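Local coordinates for ATP-dependent DNA helicase (Mycobacterium smegmatis, PDB 5V9X), which acts as an ATP-dependent helicase that moves 3'-to-5' along a single DNA strand and unwinds RNA:DNA hybrids, at residues A[403-408]-A[450-455]; A[621-626]-A[706-711]; A[765-770]-A[830-835]. One frame throughout, in Å; residues are numbered along the deposited sequence.

In the fold
The three contacts form a chain from the second motor domain out to the C-terminal part of the protein. Interaction 1 joins the start of helix 406-413 to the loop after helix 433-448. The side chain of Ala407 there is about 12 Å from the bound ATP analogue. Interaction 2 lies about 13 Å away between centres, beside two nucleotides of the DNA strand. The two touch where Glu452 CG meets Pro626 CG at 4.1 Å. Interaction 3 is a helix pair, with its centre about 12 Å from that of interaction 2. Arg708 NE probably hydrogen-bonds Val835 O, at 3.0 Å, to connect them. Interactions 1 and 3 do not touch.

Interaction 1: residues A[403-408]-A[450-455]; sequences PPSVAS and DIETLR
Glu452 points its carboxylate at the first turn of helix 406-413. Its CB does not face the helix directly. CG lies beside the backbone N, and the chain then bends at chi2 (83°), which carries the carboxylate to the backbone of Val406 and Ala407. OE2 takes both amides. The bond from Ala407 N is 3.1 Å long and fairly straight at 163°, and it uses the syn lone pair of OE2. The bond from Val406 N is weak, for although it is 2.9 Å long its angle is only 122°. The carboxylate of Glu452 sits at the N-terminal end of helix 406-413, where the helix dipole would probably stabilise its negative charge. It lies between the CB atoms of Ser405 and Ala407, with Ala407 CB 3.7 Å from Glu452 OE1. The helix follows strand 394-400 of the second RecA-like motor domain and leads toward what is probably helicase motif VI. Residues 450-455 belong to the connection that leaves this domain toward the winged-helix region. The start of the helix is also capped from within. Ser405 is the N-cap residue, and its OG accepts a weak bond from Ser408 N. Next to the carboxylate, Ile451 turns CG2 onto the helix, 3.8 Å from Ala407 CA. The side chains of Val406 and Ile451 meet at a slant, with Val406 CG1 4.0 Å from Ile451 CG2. Val406 CG1 also reaches Asp450 O, at 3.6 Å. Thr228 and Arg230 of the first motor domain pack on Ile451.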
loop_
_atom_site.group_PDB
_atom_site.type_symbol
_atom_site.label_atom_id
_atom_site.label_comp_id
_atom_site.label_asym_id
_atom_site.label_seq_id
_atom_site.Cartn_x
_atom_site.Cartn_y
_atom_site.Cartn_z
ATOM N N PRO A 403 -4.497 3.178 10.942
ATOM C CA PRO A 403 -3.670 2.595 9.879
ATOM C C PRO A 403 -4.118 3.084 8.512
ATOM O O PRO A 403 -5.221 3.634 8.375
ATOM C CB PRO A 403 -3.899 1.086 10.046
ATOM C CG PRO A 403 -5.234 0.982 10.685
ATOM C CD PRO A 403 -5.376 2.179 11.577
ATOM N N PRO A 404 -3.290 2.911 7.475
ATOM C CA PRO A 404 -3.634 3.480 6.159
ATOM C C PRO A 404 -4.900 2.909 5.539
ATOM O O PRO A 404 -5.485 3.560 4.666
ATOM C CB PRO A 404 -2.400 3.158 5.304
ATOM C CG PRO A 404 -1.738 2.016 5.998
ATOM C CD PRO A 404 -1.970 2.256 7.458
ATOM N N SER A 405 -5.340 1.724 5.951
ATOM C CA SER A 405 -6.591 1.161 5.458
ATOM C C SER A 405 -7.070 0.107 6.445
ATOM O O SER A 405 -6.358 -0.266 7.382
ATOM C CB SER A 405 -6.427 0.567 4.057
ATOM O OG SER A 405 -5.464 -0.471 4.049
ATOM N N VAL A 406 -8.299 -0.364 6.226
ATOM C CA VAL A 406 -8.853 -1.410 7.078
ATOM C C VAL A 406 -8.123 -2.725 6.845
ATOM O O VAL A 406 -7.836 -3.470 7.792
ATOM C CB VAL A 406 -10.366 -1.549 6.834
ATOM C CG1 VAL A 406 -10.929 -2.743 7.591
ATOM C CG2 VAL A 406 -11.081 -0.271 7.242
ATOM N N ALA A 407 -7.801 -3.027 5.583
ATOM C CA ALA A 407 -7.096 -4.266 5.273
ATOM C C ALA A 407 -5.751 -4.330 5.984
ATOM O O ALA A 407 -5.386 -5.372 6.544
ATOM C CB ALA A 407 -6.915 -4.403 3.762
ATOM N N SER A 408 -5.002 -3.224 5.984
ATOM C CA SER A 408 -3.702 -3.228 6.647
ATOM C C SER A 408 -3.854 -3.420 8.151
ATOM O O SER A 408 -3.079 -4.162 8.767
ATOM C CB SER A 408 -2.943 -1.936 6.338
ATOM O OG SER A 408 -3.487 -0.837 7.044
ATOM N N ASP A 450 -15.007 -5.221 6.665
ATOM C CA ASP A 450 -15.362 -4.332 5.558
ATOM C C ASP A 450 -14.094 -3.660 5.042
ATOM O O ASP A 450 -13.741 -2.542 5.425
ATOM C CB ASP A 450 -16.396 -3.306 6.007
ATOM C CG ASP A 450 -17.798 -3.881 6.080
ATOM O OD1 ASP A 450 -18.264 -4.448 5.070
ATOM O OD2 ASP A 450 -18.429 -3.780 7.153
ATOM N N ILE A 451 -13.400 -4.362 4.145
ATOM C CA ILE A 451 -12.175 -3.838 3.549
ATOM C C ILE A 451 -12.497 -3.153 2.227
ATOM O O ILE A 451 -13.645 -3.155 1.771
ATOM C CB ILE A 451 -11.125 -4.947 3.357
ATOM C CG1 ILE A 451 -11.665 -6.056 2.454
ATOM C CG2 ILE A 451 -10.690 -5.510 4.705
ATOM C CD1 ILE A 451 -10.652 -7.141 2.166
ATOM N N GLU A 452 -11.479 -2.570 1.604
ATOM C CA GLU A 452 -11.663 -1.785 0.396
ATOM C C GLU A 452 -11.748 -2.685 -0.830
ATOM O O GLU A 452 -11.164 -3.772 -0.871
ATOM C CB GLU A 452 -10.513 -0.791 0.226
ATOM C CG GLU A 452 -10.020 -0.163 1.526
ATOM C CD GLU A 452 -9.032 -1.047 2.275
ATOM O OE1 GLU A 452 -8.155 -1.651 1.622
ATOM O OE2 GLU A 452 -9.140 -1.143 3.516
ATOM N N THR A 453 -12.491 -2.220 -1.832
ATOM C CA THR A 453 -12.553 -2.910 -3.112
ATOM C C THR A 453 -11.358 -2.508 -3.967
ATOM O O THR A 453 -11.113 -1.319 -4.191
ATOM C CB THR A 453 -13.861 -2.589 -3.838
ATOM O OG1 THR A 453 -14.933 -3.337 -3.251
ATOM C CG2 THR A 453 -13.760 -2.942 -5.316
ATOM N N LEU A 454 -10.611 -3.500 -4.436
ATOM C CA LEU A 454 -9.418 -3.258 -5.231
ATOM C C LEU A 454 -9.750 -3.330 -6.715
ATOM O O LEU A 454 -10.642 -4.069 -7.138
ATOM C CB LEU A 454 -8.320 -4.264 -4.884
ATOM C CG LEU A 454 -7.918 -4.319 -3.405
ATOM C CD1 LEU A 454 -6.851 -5.379 -3.169
ATOM C CD2 LEU A 454 -7.445 -2.955 -2.913
ATOM N N ARG A 455 -9.020 -2.545 -7.504
ATOM C CA ARG A 455 -9.209 -2.503 -8.947
ATOM C C ARG A 455 -7.848 -2.397 -9.615
ATOM O O ARG A 455 -7.056 -1.508 -9.284
ATOM C CB ARG A 455 -10.110 -1.328 -9.354
ATOM C CG ARG A 455 -10.487 -1.305 -10.827
ATOM C CD ARG A 455 -11.831 -0.622 -11.060
ATOM N NE ARG A 455 -11.921 0.683 -10.407
ATOM C CZ ARG A 455 -12.707 0.947 -9.366
ATOM N NH1 ARG A 455 -13.482 -0.003 -8.857
ATOM N NH2 ARG A 455 -12.723 2.163 -8.836
#

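Interaction 2: residues A[621-626]-A[706-711]; sequences DSVGRP and GLRVHG. With nucleotides of chain B.
Arg625 and Gly706 bring the two backbones closest, with their CA atoms 4.4 Å apart. Gly624 CA and Leu707 CA follow at 5.2 Å. Segment 621-626 is an irregular loop that ends at the N-cap of helix 627-640, and Gly706 is the N-cap of helix 707-725. The lack of side chains on the two glycines allows this approach. A CB on Gly624 would run into Leu707 CB, and one on Gly706 into Arg625 O. Both glycines also have positive phi. Gly706 CA makes a CA-H...O contact to Arg625 O at 3.6 Å. The side chains of the helix then fold round the loop carbonyls. Leu707 sets CG anti to its backbone N (-173°) and lays CD2 3.7 Å from Val623 O. Arg708 runs its CG and CD past Arg625 O, with CG at 3.6 Å, while Val623 packs beside its CD. Arg708 NE is directed on to segment 830-835. Arg625 puts its CB on Gly706 and forms a salt bridge to Asp736. At the far end of the loop, Asp621 lies against the DG6 base of the DNA chain and near DC7. Asp621 and Ser622 are poorly ordered, so all close distances there are doubtful. The loop thus runs beside the bases of DG6 and DC7. Contact between the segments is van der Waals and CH...O in kind, and the stronger polar links are indirect. Asp735 OD1 accepts from both Arg625 N and Leu707 N, so the turn of the beta hairpin 732-742 bridges the loop and the helix start.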
loop_
_atom_site.group_PDB
_atom_site.type_symbol
_atom_site.label_atom_id
_atom_site.label_comp_id
_atom_site.label_asym_id
_atom_site.label_seq_id
_atom_site.Cartn_x
_atom_site.Cartn_y
_atom_site.Cartn_z
ATOM N N ASP A 621 0.801 10.316 1.452
ATOM C CA ASP A 621 1.381 9.434 0.444
ATOM C C ASP A 621 0.298 8.813 -0.433
ATOM O O ASP A 621 -0.765 8.422 0.065
ATOM C CB ASP A 621 2.217 8.336 1.100
ATOM C CG ASP A 621 2.765 7.358 0.096
ATOM O OD1 ASP A 621 2.066 6.369 -0.204
ATOM O OD2 ASP A 621 3.881 7.595 -0.413
ATOM N N SER A 622 0.570 8.719 -1.732
ATOM C CA SER A 622 -0.303 8.071 -2.703
ATOM C C SER A 622 -1.690 8.695 -2.777
ATOM O O SER A 622 -1.813 9.913 -2.958
ATOM C CB SER A 622 -0.418 6.570 -2.405
ATOM O OG SER A 622 0.818 5.927 -2.669
ATOM N N VAL A 623 -2.742 7.885 -2.655
ATOM C CA VAL A 623 -4.060 8.320 -3.125
ATOM C C VAL A 623 -4.856 9.039 -2.037
ATOM O O VAL A 623 -5.376 10.132 -2.267
ATOM C CB VAL A 623 -4.834 7.122 -3.721
ATOM C CG1 VAL A 623 -4.104 6.591 -4.944
ATOM C CG2 VAL A 623 -5.035 6.007 -2.707
ATOM N N GLY A 624 -4.995 8.457 -0.853
ATOM C CA GLY A 624 -5.833 9.018 0.192
ATOM C C GLY A 624 -6.980 8.091 0.539
ATOM O O GLY A 624 -7.042 6.937 0.105
ATOM N N ARG A 625 -7.911 8.619 1.329
ATOM C CA ARG A 625 -9.011 7.807 1.842
ATOM C C ARG A 625 -9.951 7.409 0.710
ATOM O O ARG A 625 -10.312 8.254 -0.119
ATOM C CB ARG A 625 -9.784 8.564 2.920
ATOM C CG ARG A 625 -10.365 7.661 3.996
ATOM C CD ARG A 625 -11.750 8.097 4.446
ATOM N NE ARG A 625 -11.773 9.439 5.022
ATOM C CZ ARG A 625 -11.362 9.730 6.252
ATOM N NH1 ARG A 625 -10.881 8.776 7.035
ATOM N NH2 ARG A 625 -11.426 10.975 6.696
ATOM N N PRO A 626 -10.367 6.149 0.637
ATOM C CA PRO A 626 -11.324 5.738 -0.392
ATOM C C PRO A 626 -12.746 6.154 -0.039
ATOM O O PRO A 626 -13.092 6.384 1.120
ATOM C CB PRO A 626 -11.180 4.214 -0.418
ATOM C CG PRO A 626 -10.741 3.860 0.953
ATOM C CD PRO A 626 -9.889 5.007 1.438
ATOM N N GLY A 706 -13.076 11.515 1.725
ATOM C CA GLY A 706 -11.714 11.186 1.358
ATOM C C GLY A 706 -11.125 12.121 0.316
ATOM O O GLY A 706 -11.822 12.877 -0.362
ATOM N N LEU A 707 -9.797 12.046 0.187
ATOM C CA LEU A 707 -9.064 12.931 -0.706
ATOM C C LEU A 707 -9.292 12.602 -2.176
ATOM O O LEU A 707 -9.165 13.496 -3.021
ATOM C CB LEU A 707 -7.567 12.873 -0.380
ATOM C CG LEU A 707 -6.656 13.859 -1.114
ATOM C CD1 LEU A 707 -6.963 15.290 -0.701
ATOM C CD2 LEU A 707 -5.195 13.529 -0.868
ATOM N N ARG A 708 -9.614 11.348 -2.507
ATOM C CA ARG A 708 -9.826 10.984 -3.904
ATOM C C ARG A 708 -10.997 11.733 -4.524
ATOM O O ARG A 708 -11.058 11.876 -5.750
ATOM C CB ARG A 708 -10.046 9.474 -4.025
ATOM C CG ARG A 708 -8.945 8.632 -3.403
ATOM C CD ARG A 708 -9.115 7.165 -3.750
ATOM N NE ARG A 708 -8.904 6.915 -5.174
ATOM C CZ ARG A 708 -9.243 5.788 -5.790
ATOM N NH1 ARG A 708 -9.821 4.806 -5.113
ATOM N NH2 ARG A 708 -9.012 5.645 -7.087
ATOM N N VAL A 709 -11.928 12.208 -3.704
ATOM C CA VAL A 709 -13.056 13.000 -4.165
ATOM C C VAL A 709 -12.797 14.491 -3.993
ATOM O O VAL A 709 -13.212 15.298 -4.825
ATOM C CB VAL A 709 -14.336 12.561 -3.416
ATOM C CG1 VAL A 709 -15.451 13.585 -3.565
ATOM C CG2 VAL A 709 -14.797 11.197 -3.908
ATOM N N HIS A 710 -12.103 14.867 -2.916
ATOM C CA HIS A 710 -11.821 16.267 -2.625
ATOM C C HIS A 710 -10.691 16.837 -3.470
ATOM O O HIS A 710 -10.629 18.058 -3.654
ATOM C CB HIS A 710 -11.490 16.423 -1.141
ATOM C CG HIS A 710 -12.594 15.981 -0.235
ATOM N ND1 HIS A 710 -12.384 15.621 1.078
ATOM C CD2 HIS A 710 -13.922 15.840 -0.457
ATOM C CE1 HIS A 710 -13.535 15.277 1.626
ATOM N NE2 HIS A 710 -14.485 15.402 0.717
ATOM N N GLY A 711 -9.798 15.992 -3.975
ATOM C CA GLY A 711 -8.779 16.418 -4.905
ATOM C C GLY A 711 -9.370 17.041 -6.154
ATOM O O GLY A 711 -9.154 18.223 -6.442
ATOM P P DG B 6 5.190 13.127 5.216
ATOM O OP1 DG B 6 6.620 13.419 5.463
ATOM O OP2 DG B 6 4.620 13.316 3.863
ATOM O "O5'" DG B 6 4.899 11.627 5.648
ATOM C "C5'" DG B 6 5.358 10.573 4.859
ATOM C "C4'" DG B 6 4.927 9.261 5.466
ATOM O "O4'" DG B 6 3.485 9.194 5.500
ATOM C "C3'" DG B 6 5.407 8.029 4.714
ATOM O "O3'" DG B 6 6.214 7.252 5.571
ATOM C "C2'" DG B 6 4.117 7.296 4.309
ATOM C "C1'" DG B 6 3.081 7.873 5.264
ATOM N N9 DG B 6 1.714 7.905 4.731
ATOM C C8 DG B 6 0.814 8.941 4.844
ATOM N N7 DG B 6 -0.335 8.699 4.279
ATOM C C5 DG B 6 -0.198 7.419 3.756
ATOM C C6 DG B 6 -1.122 6.626 3.031
ATOM O O6 DG B 6 -2.282 6.910 2.697
ATOM N N1 DG B 6 -0.581 5.388 2.687
ATOM C C2 DG B 6 0.690 4.970 3.003
ATOM N N2 DG B 6 1.035 3.743 2.586
ATOM N N3 DG B 6 1.565 5.700 3.683
ATOM C C4 DG B 6 1.057 6.912 4.027
ATOM P P DC B 7 7.766 7.024 5.234
ATOM O OP1 DC B 7 8.559 7.386 6.427
ATOM O OP2 DC B 7 8.054 7.665 3.933
ATOM O "O5'" DC B 7 7.852 5.452 5.050
ATOM C "C5'" DC B 7 7.081 4.620 5.897
ATOM C "C4'" DC B 7 6.679 3.355 5.175
ATOM O "O4'" DC B 7 5.637 3.646 4.230
ATOM C "C3'" DC B 7 7.794 2.718 4.358
ATOM O "O3'" DC B 7 8.362 1.646 5.086
ATOM C "C2'" DC B 7 7.099 2.228 3.075
ATOM C "C1'" DC B 7 5.638 2.629 3.268
ATOM N N1 DC B 7 5.008 3.143 2.026
ATOM C C2 DC B 7 4.042 2.373 1.372
ATOM O O2 DC B 7 3.720 1.279 1.853
ATOM N N3 DC B 7 3.481 2.851 0.233
ATOM C C4 DC B 7 3.860 4.036 -0.249
ATOM N N4 DC B 7 3.280 4.467 -1.375
ATOM C C5 DC B 7 4.848 4.831 0.401
ATOM C C6 DC B 7 5.391 4.351 1.523
#

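Interaction 3: residues A[765-770]-A[830-835]; sequences IVTAEV and ECLQDV
Cys831 is the first residue of 830-835 to meet segment 765-770. Its CB lies 3.9 Å from Val770 CG2. That methyl stands anti to the backbone N of Val770, while CG1 takes the position between N and the carbonyl carbon (69°). The two methyls therefore diverge, CG2 to Cys831 and CG1 to Leu832. Behind the contact, Leu775 of helix 774-786 also packs on Cys831. Leu832 comes next and is the residue most buried by segment 765-770. The backbones stay well apart here, with Thr767 CA and Leu832 CA 7.9 Å from each other, so side-chain carbons bridge the gap. The CG of Leu832 lies beside its own backbone N (-58°), and chi2 is extended (179°). Leu832 CD2 then reaches Val766 CG1 at 3.6 Å and Val770 CG1 at 4.2 Å. The side chains of Val766 and Leu832 lie alongside each other, running in opposite senses. Leu832 CD1 passes Thr767 OG1 at 4.4 Å on the outer side, where Thr767 is exposed. That hydroxyl is hydrogen-bonded to Glu763 O of its own helix. Pro712 of helix 707-725 adds to the cover of Val766. Past Leu832, the helix turns away from Val766 and Val770. Its last turn is widened to a pi type, and Glu830 O accepts from both Asp834 N and Val835 N. Val835 at the end faces Leu775 and Arg779 of helix 774-786. The result is a small apolar helix-helix interface in the helical part of the DEAD/H-associated region of this Lhr-type helicase.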
loop_
_atom_site.group_PDB
_atom_site.type_symbol
_atom_site.label_atom_id
_atom_site.label_comp_id
_atom_site.label_asym_id
_atom_site.label_seq_id
_atom_site.Cartn_x
_atom_site.Cartn_y
_atom_site.Cartn_z
ATOM N N ILE A 765 -14.838 19.188 -16.424
ATOM C CA ILE A 765 -14.040 20.185 -15.709
ATOM C C ILE A 765 -12.738 19.570 -15.211
ATOM O O ILE A 765 -11.649 20.114 -15.432
ATOM C CB ILE A 765 -14.854 20.789 -14.550
ATOM C CG1 ILE A 765 -15.946 21.719 -15.078
ATOM C CG2 ILE A 765 -13.941 21.524 -13.577
ATOM C CD1 ILE A 765 -16.899 22.203 -14.005
ATOM N N VAL A 766 -12.835 18.428 -14.526
ATOM C CA VAL A 766 -11.647 17.778 -13.978
ATOM C C VAL A 766 -10.660 17.441 -15.090
ATOM O O VAL A 766 -9.439 17.544 -14.909
ATOM C CB VAL A 766 -12.050 16.528 -13.172
ATOM C CG1 VAL A 766 -10.823 15.730 -12.770
ATOM C CG2 VAL A 766 -12.842 16.931 -11.939
ATOM N N THR A 767 -11.170 17.055 -16.261
ATOM C CA THR A 767 -10.290 16.727 -17.379
ATOM C C THR A 767 -9.540 17.959 -17.874
ATOM O O THR A 767 -8.371 17.864 -18.266
ATOM C CB THR A 767 -11.096 16.097 -18.514
ATOM O OG1 THR A 767 -11.814 14.964 -18.014
ATOM C CG2 THR A 767 -10.178 15.637 -19.637
ATOM N N ALA A 768 -10.188 19.124 -17.847
ATOM C CA ALA A 768 -9.556 20.339 -18.348
ATOM C C ALA A 768 -8.562 20.931 -17.355
ATOM O O ALA A 768 -7.606 21.598 -17.767
ATOM C CB ALA A 768 -10.622 21.378 -18.698
ATOM N N GLU A 769 -8.759 20.696 -16.060
ATOM C CA GLU A 769 -7.934 21.335 -15.042
ATOM C C GLU A 769 -6.748 20.490 -14.608
ATOM O O GLU A 769 -5.742 21.046 -14.150
ATOM C CB GLU A 769 -8.782 21.675 -13.812
ATOM C CG GLU A 769 -9.861 22.701 -14.088
ATOM C CD GLU A 769 -9.295 23.981 -14.662
ATOM O OE1 GLU A 769 -8.200 24.399 -14.226
ATOM O OE2 GLU A 769 -9.940 24.568 -15.555
ATOM N N VAL A 770 -6.836 19.165 -14.746
ATOM C CA VAL A 770 -5.794 18.294 -14.207
ATOM C C VAL A 770 -4.450 18.575 -14.866
ATOM O O VAL A 770 -3.399 18.418 -14.234
ATOM C CB VAL A 770 -6.207 16.814 -14.352
ATOM C CG1 VAL A 770 -6.214 16.383 -15.813
ATOM C CG2 VAL A 770 -5.294 15.919 -13.524
ATOM N N GLU A 830 -3.287 8.048 -14.768
ATOM C CA GLU A 830 -3.087 7.725 -13.358
ATOM C C GLU A 830 -3.831 8.699 -12.452
ATOM O O GLU A 830 -4.471 8.280 -11.480
ATOM C CB GLU A 830 -1.597 7.718 -13.015
ATOM C CG GLU A 830 -1.329 7.411 -11.545
ATOM C CD GLU A 830 0.145 7.379 -11.188
ATOM O OE1 GLU A 830 0.981 7.710 -12.053
ATOM O OE2 GLU A 830 0.465 7.021 -10.035
ATOM N N CYS A 831 -3.758 9.998 -12.751
ATOM C CA CYS A 831 -4.413 10.992 -11.905
ATOM C C CYS A 831 -5.919 10.760 -11.842
ATOM O O CYS A 831 -6.508 10.719 -10.756
ATOM C CB CYS A 831 -4.112 12.402 -12.418
ATOM S SG CYS A 831 -2.388 12.920 -12.260
ATOM N N LEU A 832 -6.556 10.594 -13.002
ATOM C CA LEU A 832 -8.013 10.529 -13.049
ATOM C C LEU A 832 -8.546 9.187 -12.558
ATOM O O LEU A 832 -9.600 9.137 -11.913
ATOM C CB LEU A 832 -8.501 10.802 -14.471
ATOM C CG LEU A 832 -8.106 12.135 -15.116
ATOM C CD1 LEU A 832 -8.660 12.216 -16.527
ATOM C CD2 LEU A 832 -8.589 13.311 -14.287
ATOM N N GLN A 833 -7.844 8.091 -12.849
ATOM C CA GLN A 833 -8.327 6.754 -12.519
ATOM C C GLN A 833 -7.758 6.204 -11.218
ATOM O O GLN A 833 -8.493 5.591 -10.439
ATOM C CB GLN A 833 -8.005 5.777 -13.652
ATOM C CG GLN A 833 -8.641 6.117 -14.984
ATOM C CD GLN A 833 -8.350 5.066 -16.035
ATOM O OE1 GLN A 833 -7.796 4.007 -15.732
ATOM N NE2 GLN A 833 -8.719 5.351 -17.278
ATOM N N ASP A 834 -6.464 6.399 -10.966
ATOM C CA ASP A 834 -5.799 5.802 -9.813
ATOM C C ASP A 834 -5.776 6.711 -8.591
ATOM O O ASP A 834 -5.879 6.218 -7.466
ATOM C CB ASP A 834 -4.364 5.406 -10.174
ATOM C CG ASP A 834 -4.304 4.216 -11.112
ATOM O OD1 ASP A 834 -5.371 3.786 -11.600
ATOM O OD2 ASP A 834 -3.190 3.705 -11.355
ATOM N N VAL A 835 -5.640 8.022 -8.782
ATOM C CA VAL A 835 -5.567 8.963 -7.667
ATOM C C VAL A 835 -6.960 9.486 -7.351
ATOM O O VAL A 835 -7.438 9.366 -6.217
ATOM C CB VAL A 835 -4.603 10.121 -7.980
ATOM C CG1 VAL A 835 -4.449 11.026 -6.766
ATOM C CG2 VAL A 835 -3.257 9.578 -8.425
#